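Local coordinates for protein N-acetylglucosamine-specific lectin (Saxidomus purpuratus, PDB 6A7T) that binds N-acetylated sugars such as N-acetylglucosamine and N-acetylgalactosamine, as a bivalve C-type lectin whose carbohydrate recognition is independent of calcium, at residues I90-N95 and G124-L129; F109-W114 and W136-H141. All coordinates share one frame; numbering follows the deposited sequence.

Interaction 1: I90-N95 and G124-L129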
loop_
_atom_site.group_PDB
_atom_site.type_symbol
_atom_site.label_atom_id
_atom_site.label_comp_id
_atom_site.label_asym_id
_atom_site.label_seq_id
_atom_site.Cartn_x
_atom_site.Cartn_y
_atom_site.Cartn_z
ATOM N N ILE B 90 2.878 -18.615 2.282
ATOM C CA ILE B 90 2.440 -17.234 2.611
ATOM C C ILE B 90 1.152 -16.884 1.844
ATOM O O ILE B 90 0.689 -17.588 0.989
ATOM C CB ILE B 90 3.585 -16.251 2.355
ATOM C CG1 ILE B 90 3.950 -16.105 0.880
ATOM C CG2 ILE B 90 4.829 -16.622 3.197
ATOM C CD1 ILE B 90 4.937 -14.966 0.618
ATOM N N GLY B 91 0.611 -15.685 2.146
ATOM C CA GLY B 91 -0.760 -15.383 1.775
ATOM C C GLY B 91 -0.902 -14.742 0.404
ATOM O O GLY B 91 -1.622 -13.700 0.279
ATOM N N ALA B 92 -0.331 -15.334 -0.628
ATOM C CA ALA B 92 -0.525 -14.822 -1.957
ATOM C C ALA B 92 -0.718 -16.016 -2.878
ATOM O O ALA B 92 -0.114 -17.074 -2.630
ATOM C CB ALA B 92 0.647 -13.994 -2.378
ATOM N N ARG B 93 -1.608 -15.847 -3.864
ATOM C CA ARG B 93 -1.752 -16.787 -4.933
ATOM C C ARG B 93 -2.264 -16.065 -6.180
ATOM O O ARG B 93 -2.576 -14.883 -6.159
ATOM C CB ARG B 93 -2.609 -18.008 -4.573
ATOM C CG ARG B 93 -4.113 -17.818 -4.542
ATOM C CD ARG B 93 -4.846 -19.150 -4.408
ATOM N NE ARG B 93 -4.820 -20.109 -5.513
ATOM C CZ ARG B 93 -5.231 -21.384 -5.402
ATOM N NH1 ARG B 93 -5.827 -21.803 -4.295
ATOM N NH2 ARG B 93 -5.076 -22.227 -6.400
ATOM N N TRP B 94 -2.194 -16.792 -7.291
ATOM C CA TRP B 94 -2.778 -16.376 -8.566
ATOM C C TRP B 94 -4.283 -16.248 -8.465
ATOM O O TRP B 94 -4.943 -17.105 -7.911
ATOM C CB TRP B 94 -2.478 -17.439 -9.614
ATOM C CG TRP B 94 -3.020 -17.001 -10.940
ATOM C CD1 TRP B 94 -4.174 -17.376 -11.561
ATOM C CD2 TRP B 94 -2.380 -16.049 -11.788
ATOM N NE1 TRP B 94 -4.303 -16.676 -12.742
ATOM C CE2 TRP B 94 -3.203 -15.887 -12.922
ATOM C CE3 TRP B 94 -1.191 -15.324 -11.712
ATOM C CZ2 TRP B 94 -2.861 -15.020 -13.949
ATOM C CZ3 TRP B 94 -0.858 -14.466 -12.735
ATOM C CH2 TRP B 94 -1.679 -14.326 -13.850
ATOM N N ASN B 95 -4.815 -15.182 -9.043
ATOM C CA ASN B 95 -6.299 -15.051 -9.151
ATOM C C ASN B 95 -6.594 -14.733 -10.610
ATOM O O ASN B 95 -5.973 -13.846 -11.187
ATOM C CB ASN B 95 -6.884 -14.038 -8.166
ATOM C CG ASN B 95 -8.400 -14.028 -8.190
ATOM O OD1 ASN B 95 -9.070 -14.677 -7.386
ATOM N ND2 ASN B 95 -8.947 -13.300 -9.133
ATOM N N GLY B 124 0.348 -20.227 -9.661
ATOM C CA GLY B 124 0.382 -20.998 -8.461
ATOM C C GLY B 124 0.161 -20.213 -7.174
ATOM O O GLY B 124 -0.497 -19.168 -7.130
ATOM N N CYS B 125 0.745 -20.753 -6.103
ATOM C CA CYS B 125 0.665 -20.211 -4.742
ATOM C C CYS B 125 2.072 -19.867 -4.252
ATOM O O CYS B 125 3.013 -20.487 -4.656
ATOM C CB CYS B 125 0.001 -21.178 -3.772
ATOM S SG CYS B 125 -1.751 -21.473 -4.124
ATOM N N LEU B 126 2.177 -18.855 -3.392
ATOM C CA LEU B 126 3.485 -18.359 -2.978
ATOM C C LEU B 126 3.931 -18.973 -1.630
ATOM O O LEU B 126 3.132 -19.254 -0.731
ATOM C CB LEU B 126 3.472 -16.826 -2.846
ATOM C CG LEU B 126 3.805 -16.068 -4.138
ATOM C CD1 LEU B 126 2.632 -16.203 -5.100
ATOM C CD2 LEU B 126 4.184 -14.609 -3.873
ATOM N N ASP B 127 5.242 -19.134 -1.534
ATOM C CA ASP B 127 6.005 -19.440 -0.319
ATOM C C ASP B 127 7.204 -18.520 -0.212
ATOM O O ASP B 127 7.530 -17.727 -1.133
ATOM C CB ASP B 127 6.510 -20.900 -0.303
ATOM C CG ASP B 127 7.382 -21.286 -1.489
ATOM O OD1 ASP B 127 8.107 -20.418 -2.004
ATOM O OD2 ASP B 127 7.448 -22.535 -1.760
ATOM N N TYR B 128 7.847 -18.507 0.957
ATOM C CA TYR B 128 9.248 -18.133 1.081
ATOM C C TYR B 128 10.048 -19.431 0.853
ATOM O O TYR B 128 9.642 -20.485 1.353
ATOM C CB TYR B 128 9.620 -17.588 2.460
ATOM C CG TYR B 128 9.395 -16.115 2.599
ATOM C CD1 TYR B 128 10.404 -15.224 2.314
ATOM C CD2 TYR B 128 8.197 -15.628 3.063
ATOM C CE1 TYR B 128 10.208 -13.853 2.385
ATOM C CE2 TYR B 128 7.982 -14.268 3.149
ATOM C CZ TYR B 128 8.994 -13.379 2.840
ATOM O OH TYR B 128 8.772 -12.023 2.890
ATOM N N LEU B 129 11.076 -19.346 0.019
ATOM C CA LEU B 129 11.878 -20.537 -0.336
ATOM C C LEU B 129 13.342 -20.259 -0.021
ATOM O O LEU B 129 13.836 -19.140 -0.195
ATOM C CB LEU B 129 11.687 -20.811 -1.840
ATOM C CG LEU B 129 12.617 -21.860 -2.461
ATOM C CD1 LEU B 129 12.326 -23.212 -1.870
ATOM C CD2 LEU B 129 12.402 -21.861 -3.960
#

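Interaction 2: F109-W114 and W136-H141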
loop_
_atom_site.group_PDB
_atom_site.type_symbol
_atom_site.label_atom_id
_atom_site.label_comp_id
_atom_site.label_asym_id
_atom_site.label_seq_id
_atom_site.Cartn_x
_atom_site.Cartn_y
_atom_site.Cartn_z
ATOM N N PHE B 109 0.619 -6.294 -4.590
ATOM C CA PHE B 109 1.895 -6.182 -3.959
ATOM C C PHE B 109 2.298 -4.718 -3.930
ATOM O O PHE B 109 2.015 -3.983 -4.916
ATOM C CB PHE B 109 2.953 -6.973 -4.714
ATOM C CG PHE B 109 2.791 -8.475 -4.744
ATOM C CD1 PHE B 109 2.223 -9.163 -3.693
ATOM C CD2 PHE B 109 3.213 -9.187 -5.862
ATOM C CE1 PHE B 109 2.100 -10.537 -3.739
ATOM C CE2 PHE B 109 3.081 -10.565 -5.918
ATOM C CZ PHE B 109 2.528 -11.235 -4.847
ATOM N N THR B 110 2.970 -4.353 -2.827
ATOM C CA THR B 110 3.677 -3.108 -2.654
ATOM C C THR B 110 5.162 -3.417 -2.716
ATOM O O THR B 110 5.815 -3.243 -3.728
ATOM C CB THR B 110 3.202 -2.409 -1.370
ATOM O OG1 THR B 110 3.125 -3.291 -0.245
ATOM C CG2 THR B 110 1.814 -1.834 -1.522
ATOM N N PHE B 111 5.706 -3.931 -1.612
ATOM C CA PHE B 111 7.022 -4.527 -1.600
ATOM C C PHE B 111 7.003 -5.749 -2.523
ATOM O O PHE B 111 6.004 -6.427 -2.557
ATOM C CB PHE B 111 7.377 -4.955 -0.175
ATOM C CG PHE B 111 8.624 -5.797 -0.075
ATOM C CD1 PHE B 111 9.879 -5.234 -0.166
ATOM C CD2 PHE B 111 8.548 -7.181 0.063
ATOM C CE1 PHE B 111 11.029 -6.016 -0.117
ATOM C CE2 PHE B 111 9.691 -7.957 0.086
ATOM C CZ PHE B 111 10.933 -7.386 0.035
ATOM N N ILE B 112 8.062 -5.908 -3.335
ATOM C CA ILE B 112 8.207 -7.015 -4.249
ATOM C C ILE B 112 9.347 -7.873 -3.730
ATOM O O ILE B 112 10.489 -7.426 -3.632
ATOM C CB ILE B 112 8.482 -6.547 -5.696
ATOM C CG1 ILE B 112 7.417 -5.545 -6.150
ATOM C CG2 ILE B 112 8.585 -7.744 -6.636
ATOM C CD1 ILE B 112 6.057 -6.146 -6.437
ATOM N N GLY B 113 9.024 -9.121 -3.363
ATOM C CA GLY B 113 9.973 -9.979 -2.663
ATOM C C GLY B 113 10.345 -11.248 -3.420
ATOM O O GLY B 113 10.888 -12.211 -2.814
ATOM N N TRP B 114 10.006 -11.332 -4.701
ATOM C CA TRP B 114 10.385 -12.524 -5.540
ATOM C C TRP B 114 11.893 -12.775 -5.502
ATOM O O TRP B 114 12.732 -11.863 -5.514
ATOM C CB TRP B 114 9.986 -12.327 -6.993
ATOM C CG TRP B 114 8.539 -12.224 -7.280
ATOM C CD1 TRP B 114 7.866 -11.108 -7.682
ATOM C CD2 TRP B 114 7.595 -13.288 -7.195
ATOM N NE1 TRP B 114 6.564 -11.425 -7.918
ATOM C CE2 TRP B 114 6.357 -12.749 -7.592
ATOM C CE3 TRP B 114 7.673 -14.630 -6.804
ATOM C CZ2 TRP B 114 5.198 -13.507 -7.638
ATOM C CZ3 TRP B 114 6.521 -15.373 -6.865
ATOM C CH2 TRP B 114 5.307 -14.825 -7.268
ATOM N N TRP B 136 15.719 -17.287 0.983
ATOM C CA TRP B 136 14.538 -16.921 1.742
ATOM C C TRP B 136 13.856 -15.726 1.046
ATOM O O TRP B 136 13.687 -14.630 1.621
ATOM C CB TRP B 136 14.875 -16.679 3.211
ATOM C CG TRP B 136 15.178 -17.933 3.975
ATOM C CD1 TRP B 136 16.312 -18.247 4.679
ATOM C CD2 TRP B 136 14.305 -19.061 4.119
ATOM N NE1 TRP B 136 16.210 -19.499 5.208
ATOM C CE2 TRP B 136 14.980 -20.024 4.901
ATOM C CE3 TRP B 136 13.026 -19.369 3.666
ATOM C CZ2 TRP B 136 14.394 -21.246 5.235
ATOM C CZ3 TRP B 136 12.456 -20.588 3.971
ATOM C CH2 TRP B 136 13.132 -21.507 4.767
ATOM N N GLN B 137 13.434 -15.958 -0.188
ATOM C CA GLN B 137 12.639 -15.017 -1.000
ATOM C C GLN B 137 11.432 -15.737 -1.586
ATOM O O GLN B 137 11.288 -16.995 -1.466
ATOM C CB GLN B 137 13.543 -14.405 -2.078
ATOM C CG GLN B 137 14.645 -13.584 -1.464
ATOM C CD GLN B 137 15.712 -13.268 -2.474
ATOM O OE1 GLN B 137 16.456 -14.148 -2.933
ATOM N NE2 GLN B 137 15.763 -11.996 -2.836
ATOM N N TRP B 138 10.574 -15.004 -2.303
ATOM C CA TRP B 138 9.289 -15.601 -2.715
ATOM C C TRP B 138 9.499 -16.519 -3.921
ATOM O O TRP B 138 10.214 -16.163 -4.836
ATOM C CB TRP B 138 8.217 -14.588 -3.104
ATOM C CG TRP B 138 7.923 -13.574 -2.054
ATOM C CD1 TRP B 138 8.298 -13.556 -0.739
ATOM C CD2 TRP B 138 7.205 -12.348 -2.306
ATOM N NE1 TRP B 138 7.877 -12.377 -0.161
ATOM C CE2 TRP B 138 7.192 -11.632 -1.093
ATOM C CE3 TRP B 138 6.606 -11.793 -3.451
ATOM C CZ2 TRP B 138 6.579 -10.382 -0.974
ATOM C CZ3 TRP B 138 5.996 -10.560 -3.326
ATOM C CH2 TRP B 138 5.947 -9.896 -2.092
ATOM N N ASN B 139 8.708 -17.573 -3.959
ATOM C CA ASN B 139 8.539 -18.447 -5.105
ATOM C C ASN B 139 7.072 -18.774 -5.315
ATOM O O ASN B 139 6.287 -18.791 -4.351
ATOM C CB ASN B 139 9.324 -19.772 -4.953
ATOM C CG ASN B 139 9.297 -20.612 -6.207
ATOM O OD1 ASN B 139 9.328 -20.095 -7.344
ATOM N ND2 ASN B 139 9.303 -21.926 -5.983
ATOM N N ASP B 140 6.706 -19.101 -6.571
ATOM C CA ASP B 140 5.412 -19.550 -6.924
ATOM C C ASP B 140 5.457 -21.060 -7.177
ATOM O O ASP B 140 6.258 -21.547 -7.920
ATOM C CB ASP B 140 4.801 -18.845 -8.143
ATOM C CG ASP B 140 5.644 -18.752 -9.393
ATOM O OD1 ASP B 140 6.896 -18.901 -9.319
ATOM O OD2 ASP B 140 5.003 -18.455 -10.461
ATOM N N HIS B 141 4.520 -21.758 -6.575
ATOM C CA HIS B 141 4.428 -23.231 -6.688
ATOM C C HIS B 141 3.067 -23.616 -7.291
ATOM O O HIS B 141 2.044 -23.195 -6.797
ATOM C CB HIS B 141 4.598 -23.843 -5.311
ATOM C CG HIS B 141 4.674 -25.329 -5.333
ATOM N ND1 HIS B 141 5.748 -25.979 -5.885
ATOM C CD2 HIS B 141 3.831 -26.274 -4.873
ATOM C CE1 HIS B 141 5.542 -27.282 -5.776
ATOM N NE2 HIS B 141 4.406 -27.498 -5.149
#

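Interaction 1: I90-N95 and G124-L129
Ile-90 and Ala-92 both bond to Leu-126, although Gly-91 stands between them at the centre of an inverse gamma turn. Ile-90 N gives a nearly straight bond (175°) to Leu-126 O at 3.1 Å, and Leu-126 N returns one to Ala-92 O at 3.0 Å. The kink is thus absorbed opposite a single residue, and beyond it the antiparallel ladder resumes. Arg-93 and Cys-125 form a non-hydrogen-bonded pair, then Trp-94 N meets Gly-124 O at 2.9 Å. Ile-90, Gly-91 and Ala-92 fall in the WIGL motif of C-type lectin domains, which ends in alanine here.

On one face, with CG between the backbone N and the carbonyl carbon (chi1 77°) and a second bend at chi3, the Arg-93 guanidinium comes over Cys-125 SG; the sulfur lies 3.6 Å from its plane, toward the rim. Cys-125 has a second conformer, so this detail is tentative. On the other face, Ile-90 CG2 meets the edge of the Tyr-128 ring at CD2, 3.5 Å away, while Ala-92 CB lies 3.9 Å from Leu-126 CD2.

The chemistry implies a division of labour: main-chain bonds join the strands, mainly apolar side chains pack on one side, and on the other Cys-125 and Arg-93 reach outside the two segments, through a disulfide to Cys-144 and a salt bridge from NH1 to Glu-50.

Interaction 2: F109-W114 and W136-H141
Gly-113 and Trp-138 join the two backbones: Trp-138 N donates to Gly-113 O at 2.9 Å. Beside this bond Trp-114 and Trp-138 form a single bridge, with their CA atoms 4.3 Å apart. Residues 109-114 have no regular structure; they curl alongside strand 134-141 and meet its backbone here, and Trp-138 also bonds to the backbone of Gly-115, the next residue.

The Trp-138 indole projects into the curl, CG anti to its own carbonyl carbon (chi1 -55°). With no side chain, Gly-113 can set its CA over the six-membered ring in a CH-pi contact, 3.6 Å from the centroid, where a CB would collide with the indole. The CE3-CZ3 edge of the indole meets two aromatic neighbours. CZ3 of Trp-138 points into the middle of the Phe-109 ring, 3.7 Å above its plane, an edge-to-face pair with planes at 51°. Trp-138 CE3 likewise stands over the Trp-114 indole, whose plane is turned by 73°. Phe-111 completes the aromatic cluster, bringing CD2 to 3.9 Å from Trp-138 CZ2. The rim of Trp-114 runs on along the strand, with CZ3 3.7 Å from Asp-140 N. Trp-138, Asn-139 and Asp-140 spell the WND motif of C-type lectins; the last two are ligands of this protein's second calcium site, with no calcium bound there in this chain.

Around the cluster, Trp-103 of strand 100-103 makes edge-to-face pairs with Phe-109 and Trp-138, Phe-109 rests on Ala-92 of strand 87-95, and Phe-111 packs against Ser-69 and Asp-72 of helix 69-80.

How the interactions relate
Strands 125-131 and 134-141 are neighbours in one sheet, so the two contacts, with centres about 8 Å apart, share a seam. Along it Cys-125 O and His-141 N, 2.8 Å apart, probably hydrogen-bond. Leu-126 connects the cores, its CD2 3.6 Å from Trp-114 CH2, and Tyr-128 OH bonds to Trp-138 NE1 and to Asp-72. Interaction 2 carries Asn-139 of the sugar and second calcium sites, Asp-140 of that calcium site and His-141 of the N-acetylgalactosamine site; none of these ligands is bound to this chain. From interaction 1, the Asp-127 side chain comes within about 3 Å of that of Asn-139. The bound calcium lies about 9 Å from the side chains of Tyr-128 and Phe-111.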